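Allantoin racemase (Pseudomonas fluorescens, PDB 5LG5) interconverts the two enantiomers of allantoin, and probably also acts on related 5-monosubstituted hydantoins. Local coordinates at residues G80-V92 with L217-R229. Residues are numbered along the deposited sequence; the frame is centred on the assembly and turned at random.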
ATOM      1  N   GLY E  80       1.885   1.483  24.161  1.00 16.10           N
ATOM      2  CA  GLY E  80       1.299   2.168  25.293  1.00 16.12           C
ATOM      3  C   GLY E  80       0.770   3.566  25.053  1.00 18.71           C
ATOM      4  O   GLY E  80      -0.143   3.998  25.758  1.00 18.33           O
ATOM      5  N   ARG E  81       1.311   4.257  24.052  1.00 20.18           N
ATOM      6  CA  ARG E  81       0.916   5.636  23.775  1.00 17.29           C
ATOM      7  C   ARG E  81      -0.603   5.809  23.707  1.00 14.49           C
ATOM      8  O   ARG E  81      -1.156   6.727  24.312  1.00 13.16           O
ATOM      9  CB  ARG E  81       1.542   6.148  22.468  1.00 19.66           C
ATOM     10  CG  ARG E  81       0.792   7.362  21.899  1.00 18.41           C
ATOM     11  CD  ARG E  81       1.341   7.855  20.594  1.00 24.65           C
ATOM     12  NE  ARG E  81       1.283   6.845  19.534  1.00 19.80           N
ATOM     13  CZ  ARG E  81       0.186   6.474  18.879  1.00 24.33           C
ATOM     14  NH1 ARG E  81      -0.997   7.002  19.164  1.00 25.51           N
ATOM     15  NH2 ARG E  81       0.274   5.565  17.919  1.00 26.89           N
ATOM     16  N   GLU E  82      -1.267   4.911  22.982  1.00 12.87           N
ATOM     17  CA  GLU E  82      -2.706   5.015  22.771  1.00 16.07           C
ATOM     18  C   GLU E  82      -3.472   4.932  24.081  1.00 14.82           C
ATOM     19  O   GLU E  82      -4.493   5.590  24.242  1.00 13.23           O
ATOM     20  CB  GLU E  82      -3.211   3.916  21.831  1.00 15.17           C
ATOM     21  CG  GLU E  82      -2.549   3.848  20.464  1.00 19.05           C
ATOM     22  CD  GLU E  82      -1.438   2.809  20.405  1.00 24.41           C
ATOM     23  OE1 GLU E  82      -0.747   2.589  21.430  1.00 23.04           O
ATOM     24  OE2 GLU E  82      -1.301   2.163  19.343  1.00 30.22           O
ATOM     25  N   GLY E  83      -2.960   4.133  25.013  1.00 13.75           N
ATOM     26  CA  GLY E  83      -3.563   4.004  26.332  1.00 16.30           C
ATOM     27  C   GLY E  83      -3.485   5.305  27.101  1.00 12.82           C
ATOM     28  O   GLY E  83      -4.477   5.754  27.691  1.00 13.01           O
ATOM     29  N   LEU E  84      -2.300   5.913  27.102  1.00 14.84           N
ATOM     30  CA  LEU E  84      -2.130   7.231  27.724  1.00 13.11           C
ATOM     31  C   LEU E  84      -3.108   8.229  27.123  1.00 10.48           C
ATOM     32  O   LEU E  84      -3.717   9.020  27.844  1.00 11.84           O
ATOM     33  CB  LEU E  84      -0.712   7.766  27.513  1.00 14.52           C
ATOM     34  CG  LEU E  84       0.363   7.706  28.613  1.00 18.83           C
ATOM     35  CD1 LEU E  84      -0.148   7.096  29.912  1.00 13.61           C
ATOM     36  CD2 LEU E  84       1.616   7.004  28.108  1.00 18.82           C
ATOM     37  N   GLN E  85      -3.238   8.197  25.796  1.00 11.14           N
ATOM     38  CA  GLN E  85      -4.130   9.122  25.094  1.00 12.09           C
ATOM     39  C   GLN E  85      -5.588   9.000  25.530  1.00 10.11           C
ATOM     40  O   GLN E  85      -6.324   9.992  25.545  1.00 11.02           O
ATOM     41  CB  GLN E  85      -3.989   8.981  23.573  1.00  9.41           C
ATOM     42  CG  GLN E  85      -2.681   9.591  23.018  1.00 10.05           C
ATOM     43  CD  GLN E  85      -2.523   9.368  21.529  1.00 14.65           C
ATOM     44  OE1 GLN E  85      -2.479   8.227  21.075  1.00 13.03           O
ATOM     45  NE2 GLN E  85      -2.454  10.455  20.756  1.00 15.75           N
ATOM     46  N   GLU E  86      -6.016   7.792  25.873  1.00 11.68           N
ATOM     47  CA  GLU E  86      -7.377   7.603  26.391  1.00 10.38           C
ATOM     48  C   GLU E  86      -7.455   8.121  27.802  1.00 12.04           C
ATOM     49  O   GLU E  86      -8.406   8.799  28.174  1.00 12.44           O
ATOM     50  CB  GLU E  86      -7.743   6.130  26.412  1.00 10.80           C
ATOM     51  CG  GLU E  86      -8.031   5.541  25.066  1.00 13.78           C
ATOM     52  CD  GLU E  86      -8.586   4.148  25.181  1.00 13.81           C
ATOM     53  OE1 GLU E  86      -8.654   3.637  26.327  1.00 12.62           O
ATOM     54  OE2 GLU E  86      -8.914   3.559  24.126  1.00 12.77           O
ATOM     55  N   LEU E  87      -6.442   7.766  28.594  1.00 11.81           N
ATOM     56  CA  LEU E  87      -6.414   8.101  30.007  1.00 13.50           C
ATOM     57  C   LEU E  87      -6.300   9.601  30.252  1.00 15.04           C
ATOM     58  O   LEU E  87      -6.862  10.117  31.218  1.00 15.45           O
ATOM     59  CB  LEU E  87      -5.244   7.386  30.681  1.00 13.89           C
ATOM     60  CG  LEU E  87      -5.413   5.865  30.757  1.00 14.84           C
ATOM     61  CD1 LEU E  87      -4.121   5.235  31.211  1.00 12.00           C
ATOM     62  CD2 LEU E  87      -6.560   5.525  31.720  1.00 19.36           C
ATOM     63  N   LEU E  88      -5.585  10.300  29.372  1.00 11.03           N
ATOM     64  CA  LEU E  88      -5.237  11.695  29.635  1.00 10.92           C
ATOM     65  C   LEU E  88      -6.024  12.695  28.787  1.00 13.11           C
ATOM     66  O   LEU E  88      -6.483  12.361  27.701  1.00 11.59           O
ATOM     67  CB  LEU E  88      -3.742  11.885  29.395  1.00  9.74           C
ATOM     68  CG  LEU E  88      -2.833  11.059  30.298  1.00 11.12           C
ATOM     69  CD1 LEU E  88      -1.385  11.157  29.825  1.00 10.57           C
ATOM     70  CD2 LEU E  88      -2.974  11.622  31.700  1.00 15.36           C
ATOM     71  N   ASN E  89      -6.153  13.924  29.281  1.00 13.47           N
ATOM     72  CA  ASN E  89      -6.676  15.035  28.489  1.00 13.97           C
ATOM     73  C   ASN E  89      -5.596  16.071  28.215  1.00 12.39           C
ATOM     74  O   ASN E  89      -5.873  17.267  28.145  1.00 14.65           O
ATOM     75  CB  ASN E  89      -7.876  15.700  29.178  1.00 18.19           C
ATOM     76  CG  ASN E  89      -9.069  14.781  29.287  1.00 23.02           C
ATOM     77  OD1 ASN E  89      -9.100  13.871  30.115  1.00 29.15           O
ATOM     78  ND2 ASN E  89     -10.070  15.019  28.445  1.00 24.53           N
ATOM     79  N   VAL E  90      -4.355  15.605  28.120  1.00 10.84           N
ATOM     80  CA  VAL E  90      -3.240  16.435  27.698  1.00 12.06           C
ATOM     81  C   VAL E  90      -2.498  15.714  26.582  1.00 10.77           C
ATOM     82  O   VAL E  90      -2.625  14.494  26.452  1.00 12.61           O
ATOM     83  CB  VAL E  90      -2.287  16.732  28.866  1.00  7.98           C
ATOM     84  CG1 VAL E  90      -3.039  17.508  29.952  1.00 10.60           C
ATOM     85  CG2 VAL E  90      -1.683  15.447  29.406  1.00  9.56           C
ATOM     86  N   PRO E  91      -1.749  16.464  25.762  1.00  8.04           N
ATOM     87  CA  PRO E  91      -1.040  15.796  24.669  1.00 11.98           C
ATOM     88  C   PRO E  91      -0.031  14.768  25.155  1.00 10.23           C
ATOM     89  O   PRO E  91       0.624  14.924  26.199  1.00 10.28           O
ATOM     90  CB  PRO E  91      -0.353  16.958  23.908  1.00 11.27           C
ATOM     91  CG  PRO E  91      -0.381  18.115  24.842  1.00 11.47           C
ATOM     92  CD  PRO E  91      -1.607  17.930  25.705  1.00  8.53           C
ATOM     93  N   VAL E  92       0.041  13.677  24.404  1.00 10.46           N
ATOM     94  CA  VAL E  92       0.998  12.622  24.659  1.00  9.32           C
ATOM     95  C   VAL E  92       1.865  12.480  23.408  1.00 11.77           C
ATOM     96  O   VAL E  92       1.356  12.422  22.299  1.00 12.44           O
ATOM     97  CB  VAL E  92       0.285  11.287  24.950  1.00 13.98           C
ATOM     98  CG1 VAL E  92       1.307  10.188  25.248  1.00 12.09           C
ATOM     99  CG2 VAL E  92      -0.711  11.451  26.110  1.00 10.57           C
ATOM    100  N   LEU E 217      -3.576  22.682  21.835  1.00 11.73           N
ATOM    101  CA  LEU E 217      -4.017  21.425  21.232  1.00 12.08           C
ATOM    102  C   LEU E 217      -3.861  20.242  22.185  1.00 13.34           C
ATOM    103  O   LEU E 217      -2.858  20.126  22.902  1.00 11.15           O
ATOM    104  CB  LEU E 217      -3.229  21.157  19.944  1.00 12.16           C
ATOM    105  CG  LEU E 217      -3.426  22.117  18.761  1.00 12.85           C
ATOM    106  CD1 LEU E 217      -2.389  21.834  17.685  1.00 11.17           C
ATOM    107  CD2 LEU E 217      -4.828  21.956  18.177  1.00 12.23           C
ATOM    108  N   SER E 218      -4.855  19.358  22.194  1.00 10.97           N
ATOM    109  CA  SER E 218      -4.736  18.122  22.963  1.00 10.78           C
ATOM    110  C   SER E 218      -5.356  16.945  22.230  1.00  9.38           C
ATOM    111  O   SER E 218      -5.997  17.118  21.196  1.00 11.10           O
ATOM    112  CB  SER E 218      -5.364  18.277  24.358  1.00 11.98           C
ATOM    113  OG  SER E 218      -4.987  17.178  25.178  1.00 14.82           O
ATOM    114  N   THR E 219      -5.159  15.750  22.773  1.00  8.55           N
ATOM    115  CA  THR E 219      -5.703  14.530  22.183  1.00 12.21           C
ATOM    116  C   THR E 219      -7.199  14.660  21.884  1.00 11.07           C
ATOM    117  O   THR E 219      -7.966  15.170  22.699  1.00 10.86           O
ATOM    118  CB  THR E 219      -5.498  13.327  23.119  1.00 11.21           C
ATOM    119  OG1 THR E 219      -4.117  13.246  23.497  1.00  9.46           O
ATOM    120  CG2 THR E 219      -5.934  12.027  22.447  1.00  7.80           C
ATOM    121  N   SER E 220      -7.605  14.244  20.693  1.00  9.98           N
ATOM    122  CA  SER E 220      -9.023  14.204  20.370  1.00  9.85           C
ATOM    123  C   SER E 220      -9.726  13.152  21.216  1.00 12.39           C
ATOM    124  O   SER E 220      -9.288  11.990  21.254  1.00  8.38           O
ATOM    125  CB  SER E 220      -9.228  13.880  18.894  1.00  9.28           C
ATOM    126  OG  SER E 220     -10.617  13.771  18.621  1.00 10.72           O
ATOM    127  N   LYS E 221     -10.828  13.535  21.860  1.00 10.94           N
ATOM    128  CA  LYS E 221     -11.535  12.598  22.729  1.00 11.02           C
ATOM    129  C   LYS E 221     -12.799  12.071  22.070  1.00 11.44           C
ATOM    130  O   LYS E 221     -13.658  11.489  22.730  1.00 16.20           O
ATOM    131  CB  LYS E 221     -11.874  13.246  24.077  1.00  9.81           C
ATOM    132  CG  LYS E 221     -10.690  13.889  24.820  1.00 12.47           C
ATOM    133  CD  LYS E 221      -9.559  12.901  25.093  1.00 11.44           C
ATOM    134  CE  LYS E 221      -9.900  11.912  26.186  1.00 11.64           C
ATOM    135  NZ  LYS E 221      -8.720  11.028  26.469  1.00  8.41           N
ATOM    136  N   ILE E 222     -12.891  12.246  20.762  1.00 11.87           N
ATOM    137  CA  ILE E 222     -14.120  11.948  20.023  1.00 11.44           C
ATOM    138  C   ILE E 222     -14.372  10.453  19.752  1.00 10.86           C
ATOM    139  O   ILE E 222     -15.514  10.009  19.704  1.00 12.58           O
ATOM    140  CB  ILE E 222     -14.172  12.751  18.692  1.00 11.53           C
ATOM    141  CG1 ILE E 222     -15.612  12.856  18.171  1.00 16.89           C
ATOM    142  CG2 ILE E 222     -13.242  12.151  17.630  1.00  9.30           C
ATOM    143  CD1 ILE E 222     -16.461  13.846  18.953  1.00 14.13           C
ATOM    144  N   ARG E 223     -13.326   9.655  19.603  1.00 11.39           N
ATOM    145  CA  ARG E 223     -13.565   8.272  19.203  1.00 11.27           C
ATOM    146  C   ARG E 223     -12.570   7.321  19.832  1.00 11.28           C
ATOM    147  O   ARG E 223     -12.793   6.827  20.941  1.00 13.51           O
ATOM    148  CB  ARG E 223     -13.548   8.134  17.670  1.00 11.26           C
ATOM    149  CG  ARG E 223     -14.196   6.847  17.150  1.00  9.96           C
ATOM    150  CD  ARG E 223     -13.819   6.596  15.705  1.00 11.56           C
ATOM    151  NE  ARG E 223     -14.522   5.470  15.086  1.00 11.61           N
ATOM    152  CZ  ARG E 223     -14.056   4.795  14.039  1.00 12.52           C
ATOM    153  NH1 ARG E 223     -12.880   5.110  13.516  1.00 11.29           N
ATOM    154  NH2 ARG E 223     -14.754   3.785  13.526  1.00 15.15           N
ATOM    155  N   THR E 224     -11.484   7.062  19.111  1.00  6.95           N
ATOM    156  CA  THR E 224     -10.491   6.085  19.524  1.00  9.71           C
ATOM    157  C   THR E 224      -9.940   6.369  20.915  1.00 10.58           C
ATOM    158  O   THR E 224      -9.796   5.447  21.724  1.00  9.89           O
ATOM    159  CB  THR E 224      -9.325   6.049  18.537  1.00  9.63           C
ATOM    160  OG1 THR E 224      -9.838   5.870  17.213  1.00  9.91           O
ATOM    161  CG2 THR E 224      -8.358   4.934  18.878  1.00  9.14           C
ATOM    162  N   TYR E 225      -9.701   7.648  21.205  1.00  9.98           N
ATOM    163  CA  TYR E 225      -9.045   8.045  22.451  1.00 11.71           C
ATOM    164  C   TYR E 225      -9.981   8.688  23.463  1.00 10.51           C
ATOM    165  O   TYR E 225      -9.556   9.426  24.349  1.00  9.82           O
ATOM    166  CB  TYR E 225      -7.858   8.953  22.143  1.00  7.71           C
ATOM    167  CG  TYR E 225      -6.917   8.272  21.190  1.00 14.94           C
ATOM    168  CD1 TYR E 225      -6.426   7.000  21.468  1.00 13.60           C
ATOM    169  CD2 TYR E 225      -6.565   8.862  19.997  1.00 11.46           C
ATOM    170  CE1 TYR E 225      -5.593   6.359  20.594  1.00 14.01           C
ATOM    171  CE2 TYR E 225      -5.724   8.224  19.110  1.00 14.44           C
ATOM    172  CZ  TYR E 225      -5.248   6.976  19.416  1.00 13.21           C
ATOM    173  OH  TYR E 225      -4.407   6.328  18.542  1.00 21.81           O
ATOM    174  N   ALA E 226     -11.265   8.402  23.317  1.00 12.15           N
ATOM    175  CA  ALA E 226     -12.253   8.817  24.300  1.00 12.23           C
ATOM    176  C   ALA E 226     -11.872   8.280  25.680  1.00 14.05           C
ATOM    177  O   ALA E 226     -11.154   7.280  25.797  1.00  9.82           O
ATOM    178  CB  ALA E 226     -13.637   8.318  23.903  1.00 11.79           C
ATOM    179  N   THR E 227     -12.353   8.952  26.721  1.00 15.72           N
ATOM    180  CA  THR E 227     -12.151   8.499  28.092  1.00 15.56           C
ATOM    181  C   THR E 227     -12.567   7.029  28.217  1.00 16.66           C
ATOM    182  O   THR E 227     -13.572   6.625  27.625  1.00 12.66           O
ATOM    183  CB  THR E 227     -13.005   9.347  29.047  1.00 18.80           C
ATOM    184  OG1 THR E 227     -12.659  10.730  28.887  1.00 23.62           O
ATOM    185  CG2 THR E 227     -12.777   8.931  30.487  1.00 19.90           C
ATOM    186  N   PRO E 228     -11.772   6.208  28.934  1.00 14.58           N
ATOM    187  CA  PRO E 228     -12.265   4.833  29.062  1.00 13.10           C
ATOM    188  C   PRO E 228     -13.651   4.837  29.683  1.00 14.42           C
ATOM    189  O   PRO E 228     -13.936   5.687  30.536  1.00 14.21           O
ATOM    190  CB  PRO E 228     -11.245   4.175  29.998  1.00 13.62           C
ATOM    191  CG  PRO E 228      -9.961   4.973  29.768  1.00 14.02           C
ATOM    192  CD  PRO E 228     -10.438   6.388  29.543  1.00 13.88           C
ATOM    193  N   ARG E 229     -14.518   3.955  29.197  1.00 13.73           N
ATOM    194  CA  ARG E 229     -15.870   3.798  29.735  1.00 18.13           C
ATOM    195  C   ARG E 229     -15.789   3.238  31.159  1.00 15.92           C
ATOM    196  O   ARG E 229     -15.104   2.237  31.390  1.00 16.97           O
ATOM    197  CB  ARG E 229     -16.654   2.847  28.825  1.00 14.55           C
ATOM    198  CG  ARG E 229     -16.405   3.158  27.349  1.00 17.50           C
ATOM    199  CD  ARG E 229     -17.305   2.400  26.382  1.00 24.10           C
ATOM    200  NE  ARG E 229     -18.503   1.823  26.982  1.00 25.50           N
ATOM    201  CZ  ARG E 229     -19.737   2.172  26.626  1.00 25.72           C
ATOM    202  NH1 ARG E 229     -19.907   3.091  25.690  1.00 16.03           N
ATOM    203  NH2 ARG E 229     -20.791   1.613  27.211  1.00 31.87           N
TER
HETATM  204  O   HOH W   1      -4.176  12.271  25.901  1.00  8.10           O
HETATM  205  O   HOH W   2      -1.758  13.425  21.868  1.00 11.61           O
HETATM  206  O   HOH W   3      -9.924  11.103  29.675  1.00 25.84           O
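The carboxyl end of the short helix 81-87 is met by Lys221, on the loop that follows helix 201-214, whose ammonium reaches carbonyls in and just after the last helical turn. Four carbonyls surround the three N-H bonds of Lys221 NZ, so at least one proton is shared between two of them. Gln85 O lies 2.8 Å from Lys221 NZ, which sits in its carbonyl plane; Glu86 O and Leu88 O (2.9 Å) are approached from above their planes. Tyr225 O of the same loop is the fourth, met almost in line with its C=O. Bends at chi2 (-58°) and chi3 (-73°) fold the lysine chain back toward the end of the helix, where Asn89 ND2 lies 3.8 Å from Lys221 CE. With an alanine in place of this lysine, the carbonyls of Gln85, Glu86 and Leu88 would probably lose their shared donor, and a gap would be likely to open beside Asn89.

Beside this polar knot, Tyr225 lays its flat ring against the helix. Gln85 CB makes a CH-pi contact over one face, 4.1 Å from the ring centroid, and Gln85 OE1 sits over the same face toward the rim while accepting a bond from Arg81 NH1 (2.7 Å). Glu86 CA points its hydrogen straight at Tyr225 O (3.5 Å). The Glu86 carboxylate makes a salt bridge to Arg118 and accepts a hydrogen bond from the backbone N of Asn47, both of a second subunit.

Thr219 suits its position because its two branches differ: CG2 packs on Gln85 CB (3.8 Å), whereas OG1 hydrogen-bonds two waters that reach Val90 O and Val92 N. Rigid Pro228 completes the seam, its CG against Leu87 CD2 (4.0 Å). The lysine's charge probably offsets the partial negative charge of the carbonyls around it, on a loop that also meets two neighbouring subunits.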